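Long-range contacts in L-cysteine S-thiosulfotransferase subunit SoxA (Paracoccus denitrificans, PDB 2C1D), which is the diheme subunit of the SoxAX cytochrome complex, which catalyses formation of the heterodisulfide between a SoxY cysteine and thiosulfate in sulfur oxidation: residues V16-K21 and G254-G259; V150-D155 and Y247-G252. One frame throughout, in Å; residues are numbered along the deposited sequence.

In the fold
Contact 1 joins strand 16-22, the middle strand of a three-stranded antiparallel sheet, to the loop that follows helix 239-251, 233 residues further on. Contact 2 sets the last turn of that same helix against the connection between helices 132-143 and 159-170, and in sequence it lies nested inside the loop closed by contact 1. The centres are 14 Å apart, and the two contacts meet directly: V150 N lies 2.8 Å from L255 O and V150 O lies 3.0 Å from G254 N, both probable hydrogen bonds. The N-terminal sheet and the inter-helix connection are thus both tied to the end and exit loop of helix 239-251, which falls in the second cytochrome c family region.

Contact 1 (V16-K21 and G254-G259); sequences VEIVTK and GLSVEG
S256 meets V19 through two hydrogen bonds that run in opposite senses. V19 N donates to S256 OG over 2.8 Å with an N-H...O angle of 157°, and S256 N returns a bond of 3.1 Å to V19 O. The second is nearly straight at 170° and lies in the carbonyl plane, on a lone pair of V19 O. One residue therefore engages both polar backbone atoms of V19, with its hydroxyl and with its own amide. OG stands beside the S256 backbone N and anti to the carbonyl carbon (chi1 -57°), the branch from which it reaches V19 N. The same oxygen also touches V19 CB, 3.4 Å away.

Apolar groups extend the contact in both directions. L255 CD2 rests against the peptide of T20, 3.4 Å from T20 C, with K21 N also close. I18 CG2 touches E258 CG at 3.8 Å, the two side chains crossing at about a right angle, and is 3.9 Å from S256 CB. V16-K21 lies on the middle strand, 16-22, of a three-stranded antiparallel sheet, a strand broken by a bulge or short loop, and G254-G259 is an irregular loop packed against it, the touching parts running obliquely to each other. At the backbone angles of G254 a CB would jam against the preceding carbonyl O.

Further out, I18 also packs on L7 and I9 of strand 7-9, and L255 packs on I35 of strand 35-36, so side chains of the contact reach both flanking strands. The carboxylate of E258 makes a salt bridge to R263 and a hydrogen bond to S37, whose backbone is hydrogen-bonded to that of T20. T20 OG1 is hydrogen-bonded to H40 NE2.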
loop_
_atom_site.group_PDB
_atom_site.type_symbol
_atom_site.label_atom_id
_atom_site.label_comp_id
_atom_site.label_asym_id
_atom_site.label_seq_id
_atom_site.Cartn_x
_atom_site.Cartn_y
_atom_site.Cartn_z
ATOM N N VAL A 16 -26.966 -7.017 -4.442
ATOM C CA VAL A 16 -26.071 -7.792 -3.580
ATOM C C VAL A 16 -25.404 -6.908 -2.533
ATOM O O VAL A 16 -24.713 -5.927 -2.832
ATOM C CB VAL A 16 -25.132 -8.831 -4.336
ATOM C CG1 VAL A 16 -25.148 -8.664 -5.835
ATOM C CG2 VAL A 16 -23.717 -8.876 -3.763
ATOM N N GLU A 17 -25.696 -7.263 -1.290
ATOM C CA GLU A 17 -25.149 -6.607 -0.143
ATOM C C GLU A 17 -23.670 -6.967 -0.013
ATOM O O GLU A 17 -23.288 -8.128 -0.166
ATOM C CB GLU A 17 -25.916 -7.033 1.112
ATOM C CG GLU A 17 -27.419 -6.723 1.066
ATOM C CD GLU A 17 -28.124 -7.066 2.371
ATOM O OE1 GLU A 17 -27.465 -7.618 3.302
ATOM O OE2 GLU A 17 -29.346 -6.781 2.471
ATOM N N ILE A 18 -22.873 -5.940 0.257
ATOM C CA ILE A 18 -21.464 -6.054 0.554
ATOM C C ILE A 18 -21.243 -5.606 2.020
ATOM O O ILE A 18 -21.579 -4.476 2.392
ATOM C CB ILE A 18 -20.649 -5.169 -0.417
ATOM C CG1 ILE A 18 -20.982 -5.494 -1.885
ATOM C CG2 ILE A 18 -19.143 -5.310 -0.140
ATOM C CD1 ILE A 18 -20.751 -6.959 -2.333
ATOM N N VAL A 19 -20.701 -6.504 2.846
ATOM C CA VAL A 19 -20.247 -6.133 4.193
ATOM C C VAL A 19 -18.949 -5.350 4.037
ATOM O O VAL A 19 -17.923 -5.906 3.617
ATOM C CB VAL A 19 -20.030 -7.383 5.119
ATOM C CG1 VAL A 19 -19.435 -6.972 6.491
ATOM C CG2 VAL A 19 -21.340 -8.134 5.349
ATOM N N THR A 20 -18.992 -4.067 4.349
ATOM C CA THR A 20 -17.819 -3.188 4.267
ATOM C C THR A 20 -17.263 -2.742 5.629
ATOM O O THR A 20 -16.294 -1.973 5.686
ATOM C CB THR A 20 -18.179 -1.933 3.474
ATOM O OG1 THR A 20 -19.342 -1.298 4.036
ATOM C CG2 THR A 20 -18.576 -2.280 2.047
ATOM N N LYS A 21 -17.902 -3.192 6.704
ATOM C CA LYS A 21 -17.534 -2.810 8.069
ATOM C C LYS A 21 -17.983 -3.954 8.974
ATOM O O LYS A 21 -19.119 -4.439 8.890
ATOM C CB LYS A 21 -18.187 -1.467 8.444
ATOM C CG LYS A 21 -18.343 -1.193 9.948
ATOM C CD LYS A 21 -19.144 0.102 10.210
ATOM C CE LYS A 21 -19.034 0.537 11.702
ATOM N NZ LYS A 21 -20.147 1.436 12.131
ATOM N N GLY A 254 -14.114 -11.673 7.169
ATOM C CA GLY A 254 -15.415 -11.189 7.614
ATOM C C GLY A 254 -15.998 -10.145 6.684
ATOM O O GLY A 254 -17.216 -10.068 6.512
ATOM N N LEU A 255 -15.145 -9.319 6.085
ATOM C CA LEU A 255 -15.600 -8.426 5.021
ATOM C C LEU A 255 -16.022 -9.266 3.815
ATOM O O LEU A 255 -15.521 -10.384 3.620
ATOM C CB LEU A 255 -14.493 -7.449 4.615
ATOM C CG LEU A 255 -14.052 -6.436 5.670
ATOM C CD1 LEU A 255 -12.725 -5.826 5.283
ATOM C CD2 LEU A 255 -15.101 -5.349 5.870
ATOM N N SER A 256 -16.921 -8.738 2.995
ATOM C CA SER A 256 -17.293 -9.413 1.771
ATOM C C SER A 256 -16.246 -9.249 0.666
ATOM O O SER A 256 -15.570 -8.216 0.501
ATOM C CB SER A 256 -18.642 -8.915 1.213
ATOM O OG SER A 256 -19.707 -9.041 2.146
ATOM N N VAL A 257 -16.165 -10.274 -0.147
ATOM C CA VAL A 257 -15.545 -10.152 -1.433
ATOM C C VAL A 257 -16.358 -9.120 -2.225
ATOM O O VAL A 257 -17.543 -9.322 -2.460
ATOM C CB VAL A 257 -15.550 -11.501 -2.158
ATOM C CG1 VAL A 257 -15.029 -11.344 -3.539
ATOM C CG2 VAL A 257 -14.687 -12.508 -1.415
ATOM N N GLU A 258 -15.722 -8.040 -2.658
ATOM C CA GLU A 258 -16.416 -7.007 -3.438
ATOM C C GLU A 258 -16.633 -7.415 -4.899
ATOM O O GLU A 258 -17.535 -6.881 -5.557
ATOM C CB GLU A 258 -15.692 -5.657 -3.308
ATOM C CG GLU A 258 -15.756 -5.163 -1.860
ATOM C CD GLU A 258 -15.084 -3.834 -1.570
ATOM O OE1 GLU A 258 -14.926 -2.973 -2.461
ATOM O OE2 GLU A 258 -14.743 -3.621 -0.383
ATOM N N GLY A 259 -15.862 -8.395 -5.371
ATOM C CA GLY A 259 -15.855 -8.809 -6.767
ATOM C C GLY A 259 -14.786 -8.048 -7.500
ATOM O O GLY A 259 -13.649 -8.483 -7.561
#

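Contact 2 (V150-D155 and Y247-G252)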
loop_
_atom_site.group_PDB
_atom_site.type_symbol
_atom_site.label_atom_id
_atom_site.label_comp_id
_atom_site.label_asym_id
_atom_site.label_seq_id
_atom_site.Cartn_x
_atom_site.Cartn_y
_atom_site.Cartn_z
ATOM N N VAL A 150 -15.071 -13.056 2.979
ATOM C CA VAL A 150 -13.658 -13.431 3.004
ATOM C C VAL A 150 -13.471 -14.318 4.218
ATOM O O VAL A 150 -13.892 -13.991 5.336
ATOM C CB VAL A 150 -12.727 -12.182 3.128
ATOM C CG1 VAL A 150 -11.269 -12.585 3.404
ATOM C CG2 VAL A 150 -12.811 -11.309 1.891
ATOM N N ASN A 151 -12.852 -15.450 3.981
ATOM C CA ASN A 151 -12.673 -16.463 4.990
ATOM C C ASN A 151 -11.416 -17.237 4.653
ATOM O O ASN A 151 -11.458 -18.375 4.213
ATOM C CB ASN A 151 -13.882 -17.408 5.008
ATOM C CG ASN A 151 -13.799 -18.436 6.114
ATOM O OD1 ASN A 151 -13.130 -18.222 7.120
ATOM N ND2 ASN A 151 -14.460 -19.563 5.922
ATOM N N VAL A 152 -10.283 -16.617 4.870
ATOM C CA VAL A 152 -9.040 -17.323 4.632
ATOM C C VAL A 152 -8.539 -17.974 5.920
ATOM O O VAL A 152 -8.517 -17.368 7.013
ATOM C CB VAL A 152 -7.945 -16.486 3.877
ATOM C CG1 VAL A 152 -8.496 -15.226 3.266
ATOM C CG2 VAL A 152 -6.703 -16.267 4.677
ATOM N N LYS A 153 -8.157 -19.227 5.753
ATOM C CA LYS A 153 -7.602 -20.064 6.793
ATOM C C LYS A 153 -6.159 -19.646 7.126
ATOM O O LYS A 153 -5.340 -19.448 6.252
ATOM C CB LYS A 153 -7.671 -21.529 6.327
ATOM C CG LYS A 153 -7.114 -22.586 7.308
ATOM C CD LYS A 153 -7.354 -24.011 6.741
ATOM C CE LYS A 153 -7.018 -25.124 7.734
ATOM N NZ LYS A 153 -5.702 -24.935 8.316
ATOM N N ILE A 154 -5.871 -19.485 8.409
ATOM C CA ILE A 154 -4.547 -19.050 8.842
ATOM C C ILE A 154 -3.802 -20.021 9.750
ATOM O O ILE A 154 -2.650 -19.739 10.112
ATOM C CB ILE A 154 -4.635 -17.690 9.528
ATOM C CG1 ILE A 154 -5.348 -17.796 10.883
ATOM C CG2 ILE A 154 -5.313 -16.706 8.617
ATOM C CD1 ILE A 154 -5.407 -16.497 11.587
ATOM N N ASP A 155 -4.439 -21.136 10.108
ATOM C CA ASP A 155 -3.835 -22.137 10.998
ATOM C C ASP A 155 -3.445 -23.394 10.232
ATOM O O ASP A 155 -3.519 -23.443 9.015
ATOM C CB ASP A 155 -4.773 -22.468 12.162
ATOM C CG ASP A 155 -6.044 -23.171 11.722
ATOM O OD1 ASP A 155 -6.779 -23.592 12.639
ATOM O OD2 ASP A 155 -6.396 -23.348 10.514
ATOM N N TYR A 247 -1.443 -13.249 4.286
ATOM C CA TYR A 247 -1.540 -12.533 5.532
ATOM C C TYR A 247 -2.511 -11.334 5.415
ATOM O O TYR A 247 -3.383 -11.156 6.262
ATOM C CB TYR A 247 -0.165 -12.093 6.029
ATOM C CG TYR A 247 -0.291 -11.315 7.283
ATOM C CD1 TYR A 247 -0.590 -11.954 8.483
ATOM C CD2 TYR A 247 -0.170 -9.936 7.278
ATOM C CE1 TYR A 247 -0.744 -11.226 9.663
ATOM C CE2 TYR A 247 -0.344 -9.208 8.437
ATOM C CZ TYR A 247 -0.631 -9.863 9.627
ATOM O OH TYR A 247 -0.813 -9.117 10.775
ATOM N N VAL A 248 -2.367 -10.536 4.363
ATOM C CA VAL A 248 -3.171 -9.316 4.202
ATOM C C VAL A 248 -4.629 -9.690 3.926
ATOM O O VAL A 248 -5.530 -9.089 4.485
ATOM C CB VAL A 248 -2.602 -8.378 3.115
ATOM C CG1 VAL A 248 -3.478 -7.128 2.914
ATOM C CG2 VAL A 248 -1.209 -7.921 3.500
ATOM N N ALA A 249 -4.863 -10.712 3.110
ATOM C CA ALA A 249 -6.213 -11.217 2.911
ATOM C C ALA A 249 -6.949 -11.506 4.232
ATOM O O ALA A 249 -8.119 -11.169 4.388
ATOM C CB ALA A 249 -6.196 -12.478 2.042
ATOM N N SER A 250 -6.253 -12.160 5.150
ATOM C CA SER A 250 -6.825 -12.594 6.421
ATOM C C SER A 250 -7.129 -11.410 7.321
ATOM O O SER A 250 -8.005 -11.516 8.170
ATOM C CB SER A 250 -5.911 -13.607 7.124
ATOM O OG SER A 250 -4.772 -12.993 7.708
ATOM N N ARG A 251 -6.435 -10.273 7.151
ATOM C CA ARG A 251 -6.763 -9.070 7.907
ATOM C C ARG A 251 -8.171 -8.545 7.592
ATOM O O ARG A 251 -8.744 -7.795 8.377
ATOM C CB ARG A 251 -5.736 -7.953 7.703
ATOM C CG ARG A 251 -4.337 -8.276 8.253
ATOM C CD ARG A 251 -3.292 -7.260 7.813
ATOM N NE ARG A 251 -3.474 -5.991 8.484
ATOM C CZ ARG A 251 -2.995 -5.710 9.692
ATOM N NH1 ARG A 251 -2.256 -6.594 10.361
ATOM N NH2 ARG A 251 -3.211 -4.510 10.206
ATOM N N GLY A 252 -8.735 -8.953 6.463
ATOM C CA GLY A 252 -10.104 -8.593 6.135
ATOM C C GLY A 252 -11.097 -9.726 6.235
ATOM O O GLY A 252 -12.186 -9.625 5.678
#
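V152 and A249 meet through methyl groups, V152 CG1 lying 3.8 Å from A249 CB. From its CB, which points toward the helix, V152 sends its two branches to successive residues. CG1 goes to A249, where the carbonyl carbon is also near; CG2 goes to S250, 3.7 Å from S250 CB with S250 CA a little farther off. The chi1 of V152 is -13°, CG1 nearly eclipsing the backbone N, an unusual setting that should be read with caution. An alanine in place of V152 would probably open a gap against A249 and S250, because both methyls that touch the helix would be gone.

S250 CB is shared with I154, whose CG2 comes within 3.5 Å, tighter than an ordinary carbon contact. That methyl lies anti to the I154 carbonyl carbon, beside the backbone N. The hydroxyl of S250 turns back to its own helix: OG donates to Y247 O over 2.7 Å, tilted 25° from the carbonyl plane, and is also hydrogen-bonded to W162 NE1. Y247 O accepts from R251 N as well, so this carbonyl serves two donors.

At the other end V150 packs on backbone oxygens, with CG1 3.6 Å from A249 O and CB 3.7 Å from G252 O. The backbone of V152 is tied to the residue after the helix segment by a hydrogen bond from V152 N to N253 OD1. W162, from helix 159-170, adds an edge-to-face contact with Y247 and also touches I154. V150, V152 and I154 point toward the helix while N151 and K153 point away: the irregular connection between helices 132-143 and 159-170 is laid against the C-terminal turn of helix 239-251, a helix of the second cytochrome c domain of SoxA.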